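PDB 1Y2M: phenylalanine ammonia-lyase from Rhodosporidium toruloides, which catalyses the non-oxidative deamination of L-phenylalanine and L-tyrosine to trans-cinnamic and p-coumaric acid, releasing ammonia. Local coordinates for residues V45-K50 with D285-S290; E49-A54 with D71-A76; S58-D63 with A168-V173. One frame throughout, in Å; residues are numbered along the deposited sequence.

Contact 1: residues V45-K50 with D285-S290; sequences VDIVEK and DAHMLS
Val48 holds CG1 anti to its backbone N (chi1 166°), which aims that methyl at Met288 on the helix segment 285-290, and CG2, beside the N, faces His287. CG2 settles 3.8 Å from His287 CB, while CG1 reaches selenomethionine Met288, 3.7 Å from SE and 4.1 Å from CE. A beta-branched residue suits this place because it has a methyl for each partner. Met288 bends at chi2, which turns its selenium and end methyl towards Val48. One residue earlier, Ile47 brings CG2 to 3.8 Å from His287 NE2. The side chains cross nearly at a right angle, and CG2 makes an off-centre CH-pi contact, 4.3 Å from the centroid of the His287 ring and 29° off its normal.

No hydrogen bond spans the two segments, yet the buried imidazole has polar partners: Gln44 bonds ND1, and His383 of helix 368-391 bonds NE2. Held at both nitrogens, the ring is fixed in rotation and gives Ile47 a steady surface. Gln44 also bonds Ser290 OG, a second polar tie beside the apolar seam.

The helix segments run more antiparallel than parallel, at 128°, with axes 10.4 Å apart. This is helix-on-helix packing in the largely alpha-helical PAL/histidase fold, joining the short N-terminal helix 44-52 to the long helix 273-303.

Contact 2: residues E49-A54 with D71-A76; sequences EKMLAA and DVVSAA
Selenomethionine Met51 reaches from helix 44-52 towards Val73 on helix 69-77, and its chain closes the distance late. CB and CG both lie 6.5 Å from Val73 CG2, still too far for contact. At SE the gap has narrowed, and on its flank the selenium packs loosely against the His287 ring. The bend at chi3 (84°) then swings the end methyl out, and CE lands 3.6 Å from Val73 CG2, the two side chains crossing at about a right angle. A long, flexible, unbranched residue suits this place, since it can carry a methyl across to a short, branched valine. His284 of helix 273-303 touches both Met51 and Val73 and so borders the same contact.

Beyond the helical turn, Ala54 points its CB at the other helix, 4.1 Å from Asp71 N and 4.4 Å from Ser74 CB. The backbones come close here, and a single methyl fills the approach. Ser74 turns its hydroxyl back to its own helix: OG donates to Asp71 O at 2.6 Å, tilted 25° from the carbonyl plane. The same oxygen accepts Ala75 N, so two donors grip it. Arg80 completes the polar side, with a salt bridge to Asp71 OD1 and a hydrogen bond to Ser74 OG.

With no hydrogen bond between the segments, adhesion here rests on one methyl-to-methyl contact and on the fit of Ala54 CB against the helix backbone and Ser74 CB. Asp71 O is satisfied within the helix, while Asp71 OD1 and Ser74 OG are met by Arg80.

Contact 3: residues S58-D63 with A168-V173; sequences STLELD and AMTIRV
Leu62 and Val173 meet at about a right angle, with Leu62 CD1 3.6 Å from Val173 CG1 and 3.8 Å from Val173 CB. The leucine takes a common staggered form, CG beside the backbone N (chi1 -61°) and the chain then extended, which carries CD1 to Val173 and to the carbonyl of Thr170, three residues earlier. There the same methyl lies 3.6 Å from Thr170 O, a van der Waals approach to a helix carbonyl and not a bond.

Leu60 adopts a different shape: CG is anti to the backbone N (chi1 175°), and the second torsion leaves CD2 as the branch that continues the extended chain, 4.2 Å from Thr170 CG2. Thr170 divides its branches between two tasks. Its hydroxyl turns back to bond Arg166 O one turn earlier, while its methyl faces the leucines. A threonine therefore serves as an apolar residue here, its polar end already occupied.

The alternation of the strand explains the pattern. Leu60 and Leu62 point to the helix, whereas the intervening Glu61 is exposed and bonds Asp86 N through OE2. Backbone bonds to Arg83 join strand 60-62 to its parallel neighbour 82-84, whose Val82 and Val84 touch Leu62 and Val173 respectively. The strand and helix axes lie 9.9 Å apart at 41°. From the same helix Arg172 points away and bonds the backbone O of Asn270, a residue that probably binds cinnamate.

Between strand and helix the chemistry is thus mostly apolar, with one methyl resting against a helix carbonyl, and no hydrogen bond crosses: leucine methyls pack on the Thr170 and Val173 side of the helix, held by dispersion and the exclusion of water, while hydrogen bonding is left to the strand pair and to the helix itself.

In the fold
From the N terminus, helix 44-52 comes first and serves two contacts. Contact 2 closes a short loop of 16 intervening residues, bringing helix 69-77 back against the end of helix 44-52. Strand 60-62 lies within that loop and packs on helix 162-176 in contact 3, so contacts 2 and 3 cross along the chain. Contact 1 closes the longest loop, reaching helix 273-303, and spans contact 3. In space, contact 2 sits between the others: Leu52 packs on Met288 towards contact 1, and Ala75 packs on Thr170 towards contact 3. Together they bind the N-terminal region to three helices of the lyase family region, 69-77, 162-176 and 273-303.

Contact 1: residues V45-K50 with D285-S290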
loop_
_atom_site.group_PDB
_atom_site.type_symbol
_atom_site.label_atom_id
_atom_site.label_comp_id
_atom_site.label_asym_id
_atom_site.label_seq_id
_atom_site.Cartn_x
_atom_site.Cartn_y
_atom_site.Cartn_z
ATOM N N VAL B 45 -25.198 -15.206 -9.861
ATOM C CA VAL B 45 -26.531 -14.893 -10.333
ATOM C C VAL B 45 -27.613 -15.457 -9.407
ATOM O O VAL B 45 -28.590 -14.736 -9.118
ATOM C CB VAL B 45 -26.760 -15.403 -11.806
ATOM C CG1 VAL B 45 -28.224 -15.142 -12.219
ATOM C CG2 VAL B 45 -25.822 -14.700 -12.801
ATOM N N ASP B 46 -27.473 -16.716 -8.947
ATOM C CA ASP B 46 -28.429 -17.301 -7.971
ATOM C C ASP B 46 -28.555 -16.408 -6.709
ATOM O O ASP B 46 -29.663 -16.148 -6.215
ATOM C CB ASP B 46 -27.976 -18.689 -7.469
ATOM C CG ASP B 46 -28.030 -19.776 -8.527
ATOM O OD1 ASP B 46 -28.765 -19.590 -9.537
ATOM O OD2 ASP B 46 -27.330 -20.823 -8.318
ATOM N N ILE B 47 -27.405 -15.971 -6.197
ATOM C CA ILE B 47 -27.315 -15.118 -5.016
ATOM C C ILE B 47 -28.010 -13.768 -5.231
ATOM O O ILE B 47 -28.808 -13.295 -4.418
ATOM C CB ILE B 47 -25.835 -14.917 -4.609
ATOM C CG1 ILE B 47 -25.335 -16.252 -4.030
ATOM C CG2 ILE B 47 -25.704 -13.744 -3.633
ATOM C CD1 ILE B 47 -23.821 -16.363 -3.752
ATOM N N VAL B 48 -27.716 -13.161 -6.375
ATOM C CA VAL B 48 -28.347 -11.904 -6.740
ATOM C C VAL B 48 -29.860 -12.032 -6.904
ATOM O O VAL B 48 -30.632 -11.197 -6.435
ATOM C CB VAL B 48 -27.670 -11.335 -8.004
ATOM C CG1 VAL B 48 -28.492 -10.212 -8.640
ATOM C CG2 VAL B 48 -26.258 -10.879 -7.663
ATOM N N GLU B 49 -30.293 -13.093 -7.568
ATOM C CA GLU B 49 -31.705 -13.271 -7.807
ATOM C C GLU B 49 -32.437 -13.322 -6.467
ATOM O O GLU B 49 -33.477 -12.717 -6.293
ATOM C CB GLU B 49 -31.930 -14.574 -8.567
ATOM C CG GLU B 49 -33.380 -14.858 -8.829
ATOM C CD GLU B 49 -33.588 -16.155 -9.611
ATOM O OE1 GLU B 49 -32.816 -17.134 -9.400
ATOM O OE2 GLU B 49 -34.535 -16.203 -10.428
ATOM N N LYS B 50 -31.843 -14.013 -5.496
ATOM C CA LYS B 50 -32.510 -14.141 -4.212
ATOM C C LYS B 50 -32.521 -12.813 -3.485
ATOM O O LYS B 50 -33.508 -12.434 -2.855
ATOM C CB LYS B 50 -31.819 -15.194 -3.370
ATOM C CG LYS B 50 -31.953 -16.599 -3.956
ATOM C CD LYS B 50 -33.418 -17.127 -3.956
ATOM C CE LYS B 50 -33.742 -17.922 -5.237
ATOM N NZ LYS B 50 -32.814 -19.086 -5.439
ATOM N N ASP B 285 -23.728 -4.286 -3.583
ATOM C CA ASP B 285 -23.443 -3.445 -4.736
ATOM C C ASP B 285 -22.343 -4.054 -5.598
ATOM O O ASP B 285 -22.395 -3.992 -6.827
ATOM C CB ASP B 285 -23.108 -2.031 -4.252
ATOM C CG ASP B 285 -24.311 -1.276 -3.696
ATOM O OD1 ASP B 285 -25.473 -1.687 -3.873
ATOM O OD2 ASP B 285 -24.068 -0.215 -3.100
ATOM N N ALA B 286 -21.363 -4.666 -4.934
ATOM C CA ALA B 286 -20.242 -5.315 -5.623
ATOM C C ALA B 286 -20.742 -6.446 -6.466
ATOM O O ALA B 286 -20.252 -6.676 -7.561
ATOM C CB ALA B 286 -19.204 -5.793 -4.629
ATOM N N HIS B 287 -21.716 -7.204 -5.973
ATOM C CA HIS B 287 -22.237 -8.325 -6.794
ATOM C C HIS B 287 -22.789 -7.809 -8.115
ATOM O O HIS B 287 -22.620 -8.407 -9.190
ATOM C CB HIS B 287 -23.383 -9.023 -6.089
ATOM C CG HIS B 287 -22.984 -9.969 -4.981
ATOM N ND1 HIS B 287 -22.044 -10.967 -5.132
ATOM C CD2 HIS B 287 -23.513 -10.131 -3.739
ATOM C CE1 HIS B 287 -21.978 -11.667 -4.007
ATOM N NE2 HIS B 287 -22.871 -11.183 -3.148
HETATM N N MSE B 288 -23.504 -6.680 -8.028
HETATM C CA MSE B 288 -24.125 -6.110 -9.229
HETATM C C MSE B 288 -23.069 -5.651 -10.222
HETATM O O MSE B 288 -23.200 -5.824 -11.425
HETATM C CB MSE B 288 -25.047 -4.933 -8.906
HETATM C CG MSE B 288 -26.052 -5.202 -7.861
HETATM SE SE MSE B 288 -27.161 -6.783 -8.249
HETATM C CE MSE B 288 -27.926 -6.880 -6.386
ATOM N N LEU B 289 -21.991 -5.067 -9.698
ATOM C CA LEU B 289 -20.960 -4.512 -10.520
ATOM C C LEU B 289 -20.175 -5.683 -11.159
ATOM O O LEU B 289 -19.755 -5.584 -12.289
ATOM C CB LEU B 289 -20.051 -3.614 -9.699
ATOM C CG LEU B 289 -20.602 -2.274 -9.251
ATOM C CD1 LEU B 289 -19.666 -1.631 -8.249
ATOM C CD2 LEU B 289 -20.793 -1.346 -10.439
ATOM N N SER B 290 -20.071 -6.807 -10.474
ATOM C CA SER B 290 -19.436 -7.995 -11.027
ATOM C C SER B 290 -20.243 -8.487 -12.208
ATOM O O SER B 290 -19.701 -8.808 -13.265
ATOM C CB SER B 290 -19.427 -9.092 -9.952
ATOM O OG SER B 290 -18.939 -10.309 -10.462
#

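Contact 2: residues E49-A54 with D71-A76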
loop_
_atom_site.group_PDB
_atom_site.type_symbol
_atom_site.label_atom_id
_atom_site.label_comp_id
_atom_site.label_asym_id
_atom_site.label_seq_id
_atom_site.Cartn_x
_atom_site.Cartn_y
_atom_site.Cartn_z
ATOM N N GLU B 49 -30.293 -13.093 -7.568
ATOM C CA GLU B 49 -31.705 -13.271 -7.807
ATOM C C GLU B 49 -32.437 -13.322 -6.467
ATOM O O GLU B 49 -33.477 -12.717 -6.293
ATOM C CB GLU B 49 -31.930 -14.574 -8.567
ATOM C CG GLU B 49 -33.380 -14.858 -8.829
ATOM C CD GLU B 49 -33.588 -16.155 -9.611
ATOM O OE1 GLU B 49 -32.816 -17.134 -9.400
ATOM O OE2 GLU B 49 -34.535 -16.203 -10.428
ATOM N N LYS B 50 -31.843 -14.013 -5.496
ATOM C CA LYS B 50 -32.510 -14.141 -4.212
ATOM C C LYS B 50 -32.521 -12.813 -3.485
ATOM O O LYS B 50 -33.508 -12.434 -2.855
ATOM C CB LYS B 50 -31.819 -15.194 -3.370
ATOM C CG LYS B 50 -31.953 -16.599 -3.956
ATOM C CD LYS B 50 -33.418 -17.127 -3.956
ATOM C CE LYS B 50 -33.742 -17.922 -5.237
ATOM N NZ LYS B 50 -32.814 -19.086 -5.439
HETATM N N MSE B 51 -31.430 -12.081 -3.582
HETATM C CA MSE B 51 -31.394 -10.743 -2.938
HETATM C C MSE B 51 -32.439 -9.807 -3.479
HETATM O O MSE B 51 -33.127 -9.108 -2.737
HETATM C CB MSE B 51 -30.012 -10.087 -3.114
HETATM C CG MSE B 51 -28.931 -10.737 -2.353
HETATM SE SE MSE B 51 -27.430 -9.411 -2.131
HETATM C CE MSE B 51 -28.097 -8.389 -0.500
ATOM N N LEU B 52 -32.567 -9.791 -4.793
ATOM C CA LEU B 52 -33.450 -8.864 -5.466
ATOM C C LEU B 52 -34.894 -9.257 -5.268
ATOM O O LEU B 52 -35.779 -8.433 -5.459
ATOM C CB LEU B 52 -33.092 -8.757 -6.964
ATOM C CG LEU B 52 -31.736 -8.110 -7.297
ATOM C CD1 LEU B 52 -31.507 -8.137 -8.790
ATOM C CD2 LEU B 52 -31.603 -6.682 -6.804
ATOM N N ALA B 53 -35.128 -10.510 -4.890
ATOM C CA ALA B 53 -36.475 -11.009 -4.588
ATOM C C ALA B 53 -36.934 -10.677 -3.155
ATOM O O ALA B 53 -38.073 -10.953 -2.801
ATOM C CB ALA B 53 -36.526 -12.520 -4.809
ATOM N N ALA B 54 -36.067 -10.120 -2.311
ATOM C CA ALA B 54 -36.475 -9.754 -0.948
ATOM C C ALA B 54 -37.698 -8.832 -1.011
ATOM O O ALA B 54 -37.671 -7.846 -1.752
ATOM C CB ALA B 54 -35.361 -9.058 -0.241
ATOM N N ASP B 71 -32.610 -9.216 2.800
ATOM C CA ASP B 71 -33.524 -8.658 3.806
ATOM C C ASP B 71 -32.911 -7.405 4.402
ATOM O O ASP B 71 -33.597 -6.384 4.575
ATOM C CB ASP B 71 -33.700 -9.615 4.965
ATOM C CG ASP B 71 -34.542 -10.831 4.661
ATOM O OD1 ASP B 71 -35.483 -10.760 3.824
ATOM O OD2 ASP B 71 -34.310 -11.869 5.369
ATOM N N VAL B 72 -31.608 -7.481 4.730
ATOM C CA VAL B 72 -30.914 -6.326 5.342
ATOM C C VAL B 72 -30.989 -5.112 4.419
ATOM O O VAL B 72 -31.368 -4.000 4.825
ATOM C CB VAL B 72 -29.452 -6.655 5.709
ATOM C CG1 VAL B 72 -28.681 -5.381 6.038
ATOM C CG2 VAL B 72 -29.363 -7.689 6.859
ATOM N N VAL B 73 -30.671 -5.343 3.152
ATOM C CA VAL B 73 -30.715 -4.246 2.169
ATOM C C VAL B 73 -32.154 -3.707 2.050
ATOM O O VAL B 73 -32.360 -2.503 1.985
ATOM C CB VAL B 73 -30.210 -4.699 0.803
ATOM C CG1 VAL B 73 -30.384 -3.552 -0.251
ATOM C CG2 VAL B 73 -28.747 -5.090 0.879
ATOM N N SER B 74 -33.153 -4.583 2.038
ATOM C CA SER B 74 -34.552 -4.097 1.953
ATOM C C SER B 74 -34.934 -3.181 3.100
ATOM O O SER B 74 -35.603 -2.156 2.911
ATOM C CB SER B 74 -35.553 -5.233 1.834
ATOM O OG SER B 74 -35.589 -6.094 2.971
ATOM N N ALA B 75 -34.493 -3.525 4.314
ATOM C CA ALA B 75 -34.802 -2.695 5.498
ATOM C C ALA B 75 -33.971 -1.408 5.465
ATOM O O ALA B 75 -34.474 -0.344 5.771
ATOM C CB ALA B 75 -34.484 -3.472 6.741
ATOM N N ALA B 76 -32.703 -1.517 5.087
ATOM C CA ALA B 76 -31.805 -0.349 5.093
ATOM C C ALA B 76 -32.172 0.695 4.041
ATOM O O ALA B 76 -32.191 1.896 4.333
ATOM C CB ALA B 76 -30.370 -0.768 4.870
#

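Contact 3: residues S58-D63 with A168-V173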
loop_
_atom_site.group_PDB
_atom_site.type_symbol
_atom_site.label_atom_id
_atom_site.label_comp_id
_atom_site.label_asym_id
_atom_site.label_seq_id
_atom_site.Cartn_x
_atom_site.Cartn_y
_atom_site.Cartn_z
ATOM N N SER B 58 -43.867 -6.196 2.753
ATOM C CA SER B 58 -44.311 -7.018 3.857
ATOM C C SER B 58 -43.275 -6.985 4.956
ATOM O O SER B 58 -42.104 -6.698 4.730
ATOM C CB SER B 58 -44.549 -8.451 3.412
ATOM O OG SER B 58 -43.368 -9.001 2.889
ATOM N N THR B 59 -43.725 -7.251 6.165
ATOM C CA THR B 59 -42.870 -7.005 7.293
ATOM C C THR B 59 -41.773 -8.040 7.400
ATOM O O THR B 59 -42.008 -9.259 7.300
ATOM C CB THR B 59 -43.700 -6.991 8.583
ATOM O OG1 THR B 59 -44.685 -5.955 8.477
ATOM C CG2 THR B 59 -42.802 -6.731 9.815
ATOM N N LEU B 60 -40.578 -7.535 7.671
ATOM C CA LEU B 60 -39.429 -8.380 7.952
ATOM C C LEU B 60 -39.496 -8.763 9.406
ATOM O O LEU B 60 -39.316 -7.917 10.274
ATOM C CB LEU B 60 -38.138 -7.638 7.645
ATOM C CG LEU B 60 -36.838 -8.354 8.009
ATOM C CD1 LEU B 60 -36.706 -9.734 7.311
ATOM C CD2 LEU B 60 -35.612 -7.478 7.697
ATOM N N GLU B 61 -39.757 -10.038 9.653
ATOM C CA GLU B 61 -39.846 -10.599 10.984
ATOM C C GLU B 61 -38.507 -11.168 11.430
ATOM O O GLU B 61 -37.971 -12.090 10.818
ATOM C CB GLU B 61 -40.911 -11.699 11.028
ATOM C CG GLU B 61 -42.326 -11.143 11.134
ATOM C CD GLU B 61 -43.348 -12.197 11.588
ATOM O OE1 GLU B 61 -43.566 -13.110 10.770
ATOM O OE2 GLU B 61 -43.912 -12.112 12.727
ATOM N N LEU B 62 -37.943 -10.583 12.469
ATOM C CA LEU B 62 -36.617 -10.958 12.959
ATOM C C LEU B 62 -36.715 -12.026 14.045
ATOM O O LEU B 62 -37.424 -11.859 15.044
ATOM C CB LEU B 62 -35.911 -9.734 13.531
ATOM C CG LEU B 62 -35.690 -8.623 12.529
ATOM C CD1 LEU B 62 -35.028 -7.424 13.194
ATOM C CD2 LEU B 62 -34.901 -9.131 11.322
ATOM N N ASP B 63 -36.021 -13.140 13.819
ATOM C CA ASP B 63 -36.067 -14.249 14.738
ATOM C C ASP B 63 -34.702 -14.691 15.245
ATOM O O ASP B 63 -34.624 -15.671 15.957
ATOM C CB ASP B 63 -36.832 -15.450 14.133
ATOM C CG ASP B 63 -36.170 -16.015 12.885
ATOM O OD1 ASP B 63 -34.941 -16.024 12.791
ATOM O OD2 ASP B 63 -36.876 -16.480 11.977
ATOM N N ALA B 168 -27.876 -1.109 10.456
ATOM C CA ALA B 168 -27.262 -1.415 11.739
ATOM C C ALA B 168 -28.299 -1.672 12.797
ATOM O O ALA B 168 -28.191 -2.597 13.591
ATOM C CB ALA B 168 -26.375 -0.271 12.181
HETATM N N MSE B 169 -29.345 -0.865 12.797
HETATM C CA MSE B 169 -30.435 -1.074 13.765
HETATM C C MSE B 169 -31.116 -2.407 13.537
HETATM O O MSE B 169 -31.492 -3.072 14.508
HETATM C CB MSE B 169 -31.439 0.067 13.766
HETATM C CG MSE B 169 -30.765 1.334 14.185
HETATM SE SE MSE B 169 -32.130 2.753 14.600
HETATM C CE MSE B 169 -32.596 3.312 12.710
ATOM N N THR B 170 -31.283 -2.798 12.277
ATOM C CA THR B 170 -31.956 -4.030 11.922
ATOM C C THR B 170 -31.148 -5.239 12.444
ATOM O O THR B 170 -31.657 -6.189 13.065
ATOM C CB THR B 170 -32.124 -4.134 10.393
ATOM O OG1 THR B 170 -32.889 -3.015 9.908
ATOM C CG2 THR B 170 -32.797 -5.377 10.006
ATOM N N ILE B 171 -29.846 -5.228 12.110
ATOM C CA ILE B 171 -28.943 -6.335 12.510
ATOM C C ILE B 171 -28.839 -6.347 14.026
ATOM O O ILE B 171 -28.844 -7.396 14.647
ATOM C CB ILE B 171 -27.551 -6.197 11.848
ATOM C CG1 ILE B 171 -27.678 -6.371 10.338
ATOM C CG2 ILE B 171 -26.504 -7.059 12.491
ATOM C CD1 ILE B 171 -26.417 -5.937 9.564
ATOM N N ARG B 172 -28.757 -5.162 14.629
ATOM C CA ARG B 172 -28.648 -5.092 16.090
ATOM C C ARG B 172 -29.845 -5.782 16.737
ATOM O O ARG B 172 -29.669 -6.589 17.654
ATOM C CB ARG B 172 -28.572 -3.642 16.580
ATOM C CG ARG B 172 -28.619 -3.505 18.086
ATOM C CD ARG B 172 -27.913 -4.726 18.728
ATOM N NE ARG B 172 -26.641 -4.357 19.144
ATOM C CZ ARG B 172 -25.614 -5.138 19.458
ATOM N NH1 ARG B 172 -25.585 -6.479 19.417
ATOM N NH2 ARG B 172 -24.561 -4.500 19.832
ATOM N N VAL B 173 -31.056 -5.507 16.261
ATOM C CA VAL B 173 -32.238 -6.157 16.804
ATOM C C VAL B 173 -32.156 -7.675 16.631
ATOM O O VAL B 173 -32.406 -8.441 17.567
ATOM C CB VAL B 173 -33.556 -5.616 16.197
ATOM C CG1 VAL B 173 -34.742 -6.439 16.620
ATOM C CG2 VAL B 173 -33.748 -4.138 16.594
#